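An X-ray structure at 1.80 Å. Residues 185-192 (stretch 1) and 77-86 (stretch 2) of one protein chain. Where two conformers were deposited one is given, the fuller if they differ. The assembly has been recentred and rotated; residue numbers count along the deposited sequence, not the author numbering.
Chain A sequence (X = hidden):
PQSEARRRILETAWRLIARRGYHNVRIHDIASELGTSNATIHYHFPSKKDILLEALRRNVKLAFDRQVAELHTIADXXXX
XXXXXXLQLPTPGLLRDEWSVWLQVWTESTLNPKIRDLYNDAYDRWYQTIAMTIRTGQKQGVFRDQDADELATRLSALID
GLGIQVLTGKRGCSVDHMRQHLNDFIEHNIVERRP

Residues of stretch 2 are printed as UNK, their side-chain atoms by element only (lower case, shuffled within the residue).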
ATOM      1  N   PHE A 185     -15.229 -11.923   4.542  1.00 31.37           N
ATOM      2  CA  PHE A 185     -14.059 -12.791   4.550  1.00 24.36           C
ATOM      3  C   PHE A 185     -14.059 -13.511   5.917  1.00 27.57           C
ATOM      4  O   PHE A 185     -13.741 -14.673   5.971  1.00 29.33           O
ATOM      5  CB  PHE A 185     -12.783 -11.916   4.430  1.00 24.13           C
ATOM      6  CG  PHE A 185     -11.470 -12.714   4.472  1.00 24.12           C
ATOM      7  CD1 PHE A 185     -11.045 -13.449   3.395  1.00 28.15           C
ATOM      8  CD2 PHE A 185     -10.719 -12.732   5.593  1.00 23.56           C
ATOM      9  CE1 PHE A 185      -9.908 -14.233   3.458  1.00 29.97           C
ATOM     10  CE2 PHE A 185      -9.555 -13.541   5.671  1.00 27.19           C
ATOM     11  CZ  PHE A 185      -9.160 -14.220   4.590  1.00 29.00           C
ATOM     12  N   ILE A 186     -14.220 -12.787   7.014  1.00 25.20           N
ATOM     13  CA  ILE A 186     -14.199 -13.430   8.344  1.00 30.35           C
ATOM     14  C   ILE A 186     -15.304 -14.499   8.398  1.00 28.61           C
ATOM     15  O   ILE A 186     -15.095 -15.664   8.695  1.00 31.00           O
ATOM     16  CB  ILE A 186     -14.410 -12.402   9.465  1.00 33.70           C
ATOM     17  CG1 ILE A 186     -13.174 -11.499   9.571  1.00 33.66           C
ATOM     18  CG2 ILE A 186     -14.757 -13.075  10.798  1.00 37.18           C
ATOM     19  CD1 ILE A 186     -13.380 -10.296  10.452  1.00 37.39           C
ATOM     20  N   GLU A 187     -16.523 -14.077   8.101  1.00 32.46           N
ATOM     21  CA  GLU A 187     -17.623 -15.037   8.197  1.00 34.73           C
ATOM     22  C   GLU A 187     -17.455 -16.284   7.289  1.00 35.04           C
ATOM     23  O   GLU A 187     -17.918 -17.348   7.676  1.00 36.49           O
ATOM     24  CB  GLU A 187     -19.004 -14.341   8.005  1.00 38.10           C
ATOM     25  CG  GLU A 187     -19.346 -13.292   9.067  1.00 48.05           C
ATOM     26  CD  GLU A 187     -19.254 -13.814  10.515  1.00 54.03           C
ATOM     27  OE1 GLU A 187     -19.893 -14.856  10.796  1.00 56.53           O
ATOM     28  OE2 GLU A 187     -18.573 -13.162  11.373  1.00 63.77           O
ATOM     29  N   HIS A 188     -16.860 -16.184   6.103  1.00 28.56           N
ATOM     30  CA  HIS A 188     -16.758 -17.348   5.206  1.00 33.81           C
ATOM     31  C   HIS A 188     -15.411 -18.057   5.104  1.00 33.86           C
ATOM     32  O   HIS A 188     -15.323 -19.160   4.589  1.00 37.70           O
ATOM     33  CB  HIS A 188     -17.234 -16.936   3.818  1.00 42.06           C
ATOM     34  CG  HIS A 188     -18.622 -16.385   3.831  1.00 51.14           C
ATOM     35  ND1 HIS A 188     -18.951 -15.177   3.264  1.00 59.75           N
ATOM     36  CD2 HIS A 188     -19.738 -16.820   4.470  1.00 55.52           C
ATOM     37  CE1 HIS A 188     -20.230 -14.928   3.482  1.00 51.92           C
ATOM     38  NE2 HIS A 188     -20.727 -15.907   4.217  1.00 61.55           N
ATOM     39  N   ASN A 189     -14.346 -17.383   5.530  1.00 30.09           N
ATOM     40  CA  ASN A 189     -13.009 -17.987   5.471  1.00 35.77           C
ATOM     41  C   ASN A 189     -12.420 -18.328   6.774  1.00 35.22           C
ATOM     42  O   ASN A 189     -11.458 -19.098   6.822  1.00 41.68           O
ATOM     43  CB  ASN A 189     -12.016 -17.094   4.741  1.00 37.06           C
ATOM     44  CG  ASN A 189     -12.262 -17.056   3.258  1.00 48.89           C
ATOM     45  OD1 ASN A 189     -13.189 -16.420   2.789  1.00 52.73           O
ATOM     46  ND2 ASN A 189     -11.400 -17.703   2.521  1.00 51.92           N
ATOM     47  N   ILE A 190     -12.901 -17.667   7.831  1.00 29.04           N
ATOM     48  CA  ILE A 190     -12.373 -17.857   9.182  1.00 26.92           C
ATOM     49  C   ILE A 190     -13.328 -18.606  10.095  1.00 33.68           C
ATOM     50  O   ILE A 190     -12.939 -19.558  10.750  1.00 27.52           O
ATOM     51  CB  ILE A 190     -11.920 -16.547   9.816  1.00 29.67           C
ATOM     52  CG1 ILE A 190     -10.984 -15.770   8.861  1.00 31.05           C
ATOM     53  CG2 ILE A 190     -11.230 -16.759  11.145  1.00 29.12           C
ATOM     54  CD1 ILE A 190     -10.403 -14.502   9.392  1.00 33.60           C
ATOM     55  N   VAL A 191     -14.583 -18.175  10.146  1.00 31.96           N
ATOM     56  CA  VAL A 191     -15.566 -18.770  11.028  1.00 31.32           C
ATOM     57  C   VAL A 191     -15.920 -20.206  10.625  1.00 31.89           C
ATOM     58  O   VAL A 191     -16.141 -20.496   9.427  1.00 37.43           O
ATOM     59  CB  VAL A 191     -16.819 -17.872  11.141  1.00 33.91           C
ATOM     60  CG1 VAL A 191     -18.012 -18.571  11.875  1.00 43.45           C
ATOM     61  CG2 VAL A 191     -16.469 -16.572  11.794  1.00 33.04           C
ATOM     62  N   GLU A 192     -15.997 -21.063  11.651  1.00 40.37           N
ATOM     63  CA  GLU A 192     -16.291 -22.507  11.574  1.00 46.18           C
ATOM     64  C   GLU A 192     -17.737 -22.782  11.115  1.00 54.16           C
ATOM     65  O   GLU A 192     -18.679 -22.416  11.818  1.00 51.07           O
ATOM     66  CB  GLU A 192     -16.020 -23.140  12.977  1.00 48.46           C
ATOM     67  CG  GLU A 192     -16.181 -24.654  13.150  1.00 54.92           C
ATOM     68  CD  GLU A 192     -15.393 -25.474  12.146  1.00 51.68           C
ATOM     69  OE1 GLU A 192     -14.499 -26.198  12.551  1.00 50.23           O
ATOM     70  OE2 GLU A 192     -15.611 -25.341  10.955  1.00 55.21           O
ATOM     71  N   UNK A  77     -13.619 -14.669  20.712  1.00 31.16           N
ATOM     72  CA  UNK A  77     -12.660 -14.321  19.695  1.00 31.39           C
ATOM     73  C   UNK A  77     -13.302 -13.792  18.382  1.00 26.50           C
ATOM     74  O   UNK A  77     -12.702 -13.008  17.713  1.00 26.03           O
ATOM     75  c   UNK A  77     -11.702 -15.507  19.424  1.00 36.17           C
ATOM     76  N   UNK A  78     -14.527 -14.186  18.039  0.50 28.55           N
ATOM     77  CA  UNK A  78     -15.110 -13.612  16.815  0.50 30.89           C
ATOM     78  C   UNK A  78     -15.313 -12.122  17.034  0.50 29.82           C
ATOM     79  O   UNK A  78     -14.966 -11.306  16.138  0.50 27.52           O
ATOM     80  c   UNK A  78     -19.510 -11.728  14.607  0.50 42.65           C
ATOM     81  n   UNK A  78     -19.067 -12.827  13.991  0.50 43.07           N
ATOM     82  n   UNK A  78     -19.983 -10.696  13.913  0.50 36.81           N
ATOM     83  c   UNK A  78     -18.480 -13.959  14.714  0.50 38.58           C
ATOM     84  n   UNK A  78     -19.426 -11.639  15.933  0.50 50.74           N
ATOM     85  c   UNK A  78     -17.090 -13.505  15.194  0.50 32.78           C
ATOM     86  c   UNK A  78     -16.451 -14.242  16.385  0.50 31.36           C
ATOM     87  N   UNK A  79     -15.885 -11.769  18.178  1.00 31.02           N
ATOM     88  CA  UNK A  79     -16.100 -10.329  18.495  1.00 30.92           C
ATOM     89  C   UNK A  79     -14.723  -9.636  18.532  1.00 29.44           C
ATOM     90  O   UNK A  79     -14.585  -8.533  18.027  1.00 26.02           O
ATOM     91  c   UNK A  79     -16.840 -10.082  19.820  1.00 37.31           C
ATOM     92  o   UNK A  79     -18.292  -6.825  18.776  1.00 57.45           O
ATOM     93  c   UNK A  79     -17.206  -8.611  19.977  1.00 46.83           C
ATOM     94  o   UNK A  79     -18.869  -8.872  18.212  1.00 53.60           O
ATOM     95  c   UNK A  79     -18.195  -8.072  18.914  1.00 54.34           C
ATOM     96  N   UNK A  80     -13.713 -10.260  19.151  1.00 27.17           N
ATOM     97  CA  UNK A  80     -12.405  -9.637  19.178  1.00 28.16           C
ATOM     98  C   UNK A  80     -11.855  -9.336  17.770  1.00 29.44           C
ATOM     99  O   UNK A  80     -11.399  -8.221  17.481  1.00 26.76           O
ATOM    100  n   UNK A  80      -9.142 -10.728  22.091  1.00 32.25           N
ATOM    101  n   UNK A  80      -9.613  -9.391  23.933  1.00 42.82           N
ATOM    102  c   UNK A  80      -8.747  -9.865  23.033  1.00 38.27           C
ATOM    103  c   UNK A  80     -11.525 -10.538  21.415  1.00 33.29           C
ATOM    104  c   UNK A  80     -10.423 -11.368  22.058  1.00 32.40           C
ATOM    105  c   UNK A  80     -11.373 -10.485  19.958  1.00 29.95           C
ATOM    106  n   UNK A  80      -7.506  -9.366  23.026  1.00 43.41           N
ATOM    107  N   UNK A  81     -11.880 -10.350  16.909  1.00 32.92           N
ATOM    108  CA  UNK A  81     -11.395 -10.224  15.498  1.00 28.61           C
ATOM    109  C   UNK A  81     -12.205  -9.134  14.764  1.00 30.11           C
ATOM    110  O   UNK A  81     -11.633  -8.260  14.094  1.00 28.98           O
ATOM    111  c   UNK A  81     -10.905 -12.952  12.797  1.00 35.46           C
ATOM    112  c   UNK A  81      -9.201 -11.333  13.713  1.00 31.67           C
ATOM    113  c   UNK A  81     -10.684 -11.617  13.520  1.00 35.13           C
ATOM    114  c   UNK A  81     -11.440 -11.572  14.825  1.00 29.53           C
ATOM    115  N   UNK A  82     -13.511  -9.125  14.934  1.00 31.09           N
ATOM    116  CA  UNK A  82     -14.374  -8.083  14.329  1.00 31.73           C
ATOM    117  C   UNK A  82     -13.985  -6.688  14.814  1.00 34.60           C
ATOM    118  O   UNK A  82     -13.868  -5.789  13.997  1.00 29.43           O
ATOM    119  c   UNK A  82     -16.344  -9.599  13.810  1.00 40.06           C
ATOM    120  c   UNK A  82     -16.737  -7.136  14.119  1.00 45.04           C
ATOM    121  c   UNK A  82     -15.891  -8.339  14.560  1.00 36.18           C
ATOM    122  N   UNK A  83     -13.714  -6.520  16.099  1.00 31.67           N
ATOM    123  CA  UNK A  83     -13.290  -5.219  16.603  1.00 31.71           C
ATOM    124  C   UNK A  83     -11.917  -4.813  16.107  1.00 26.48           C
ATOM    125  O   UNK A  83     -11.700  -3.719  15.707  1.00 31.14           O
ATOM    126  c   UNK A  83     -14.561  -4.850  18.706  1.00 45.34           C
ATOM    127  n   UNK A  83     -15.957  -3.155  21.290  1.00 63.61           N
ATOM    128  c   UNK A  83     -13.259  -5.212  18.100  1.00 32.24           C
ATOM    129  c   UNK A  83     -14.608  -5.311  20.132  1.00 55.58           C
ATOM    130  n   UNK A  83     -17.835  -4.441  21.459  1.00 60.96           N
ATOM    131  c   UNK A  83     -16.589  -4.298  21.106  1.00 64.10           C
ATOM    132  n   UNK A  83     -15.972  -5.329  20.581  1.00 67.16           N
ATOM    133  N   UNK A  84     -11.002  -5.740  16.158  1.00 25.38           N
ATOM    134  CA  UNK A  84      -9.660  -5.543  15.641  1.00 29.25           C
ATOM    135  C   UNK A  84      -9.658  -5.044  14.226  1.00 30.64           C
ATOM    136  O   UNK A  84      -8.870  -4.191  13.919  1.00 29.62           O
ATOM    137  c   UNK A  84      -8.806  -6.813  15.691  1.00 31.40           C
ATOM    138  c   UNK A  84      -8.155  -7.097  17.010  1.00 38.65           C
ATOM    139  c   UNK A  84      -7.103  -5.994  17.317  1.00 38.09           C
ATOM    140  c   UNK A  84      -7.541  -8.502  17.016  1.00 41.13           C
ATOM    141  N   UNK A  85     -10.485  -5.629  13.376  1.00 34.08           N
ATOM    142  CA  UNK A  85     -10.570  -5.265  11.973  1.00 33.23           C
ATOM    143  C   UNK A  85     -11.219  -3.913  11.859  1.00 32.79           C
ATOM    144  O   UNK A  85     -10.707  -3.058  11.115  1.00 29.01           O
ATOM    145  c   UNK A  85     -11.585  -5.939   9.771  1.00 45.06           C
ATOM    146  c   UNK A  85     -11.249  -6.404  11.162  1.00 39.47           C
ATOM    147  c   UNK A  85     -10.344  -7.647  11.122  1.00 30.60           C
ATOM    148  N   UNK A  86     -12.233  -3.631  12.703  1.00 30.08           N
ATOM    149  CA  UNK A  86     -12.895  -2.337  12.724  1.00 32.96           C
ATOM    150  C   UNK A  86     -11.886  -1.158  13.011  1.00 30.64           C
ATOM    151  O   UNK A  86     -11.992  -0.030  12.464  1.00 30.70           O
ATOM    152  c   UNK A  86     -14.053  -2.340  13.754  1.00 33.20           C
ATOM    153  c   UNK A  86     -15.658  -0.650  12.700  1.00 45.63           C
ATOM    154  o   UNK A  86     -15.960   0.559  12.489  1.00 45.25           O
ATOM    155  c   UNK A  86     -14.753  -0.983  13.891  1.00 37.74           C
ATOM    156  o   UNK A  86     -16.132  -1.581  11.988  1.00 40.40           O
TER

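Position 77 opens the helix with a single side-chain carbon, out of reach of stretch 1. One carbon and nothing beyond it is alanine, A77, small enough for a buried site.

At position 78 three carbons lead to a nitrogen and then to a carbon bearing two more nitrogens; the nitrogen within the chain meets the E187 carboxylate, and the carbon beside it approaches V191. The terminal group is a guanidinium, hence arginine. R78 extends with chi1 and chi2 both t, and its NE donates a hydrogen bond to E187 OE2 at 2.7 Å, with an N-H...acceptor angle of 156°. The carboxylate oxygen lies at the guanidinium edge, near its plane, where the N-H bonds point, so the hydrogen bond also serves as a salt bridge. The side chain also passes V191, with R78 CD 4.4 Å from V191 CG2.

Position 79 has three carbons, the last carrying two oxygens, and is out of reach of stretch 1. This is glutamate, E79, whose OE1 makes a long salt bridge of 3.6 Å to R78 NH1.

Position 80 repeats the guanidinium pattern but does not reach stretch 1. It is arginine, R80, partly exposed and hydrogen-bonded elsewhere in the structure.

Position 81 holds four carbons forked at the second, with no polar atom, and touches two isoleucines. The fork identifies leucine. L81 CD2 lies 3.8 Å from I190 CD1 and 4.2 Å from I186 CG1, so one methyl meets both side chains, a good use of a branched apolar residue.

Position 82 has one carbon carrying two others, the beta-branch of valine. V82 points sideways, and its CA is 8.0 Å from I186 CA.

Position 83 again ends in a guanidinium, far from stretch 1: arginine. R83 NE makes a weak hydrogen bond to E79 OE2 at 3.3 Å, part of a salt bridge one helical turn apart.

Position 84 is another four-carbon fork, leucine; L84 is buried but out of reach of stretch 1.

Position 85 has one carbon carrying two others, and one of these meets the I186 side chain: a beta-branch, valine. V85 points toward stretch 1, and its CG2 lies 4.1 Å from I186 CD1, a compact apolar partner for the isoleucine tip.

Position 86 ends in a carboxylate on three carbons, glutamate; E86 is satisfied elsewhere in the structure.

The contact is modest, burying 284 Å² between the two stretches, whose helices run at 133° to each other. Positions 78, 81 and 85 point toward stretch 1, spaced by about one turn. L81 and V85 pack against I186, with I190 adding to the apolar patch, while at the partly exposed margin R78 and E187 pair their charges.

Stretch 2 77-86: ARERLVRLVE
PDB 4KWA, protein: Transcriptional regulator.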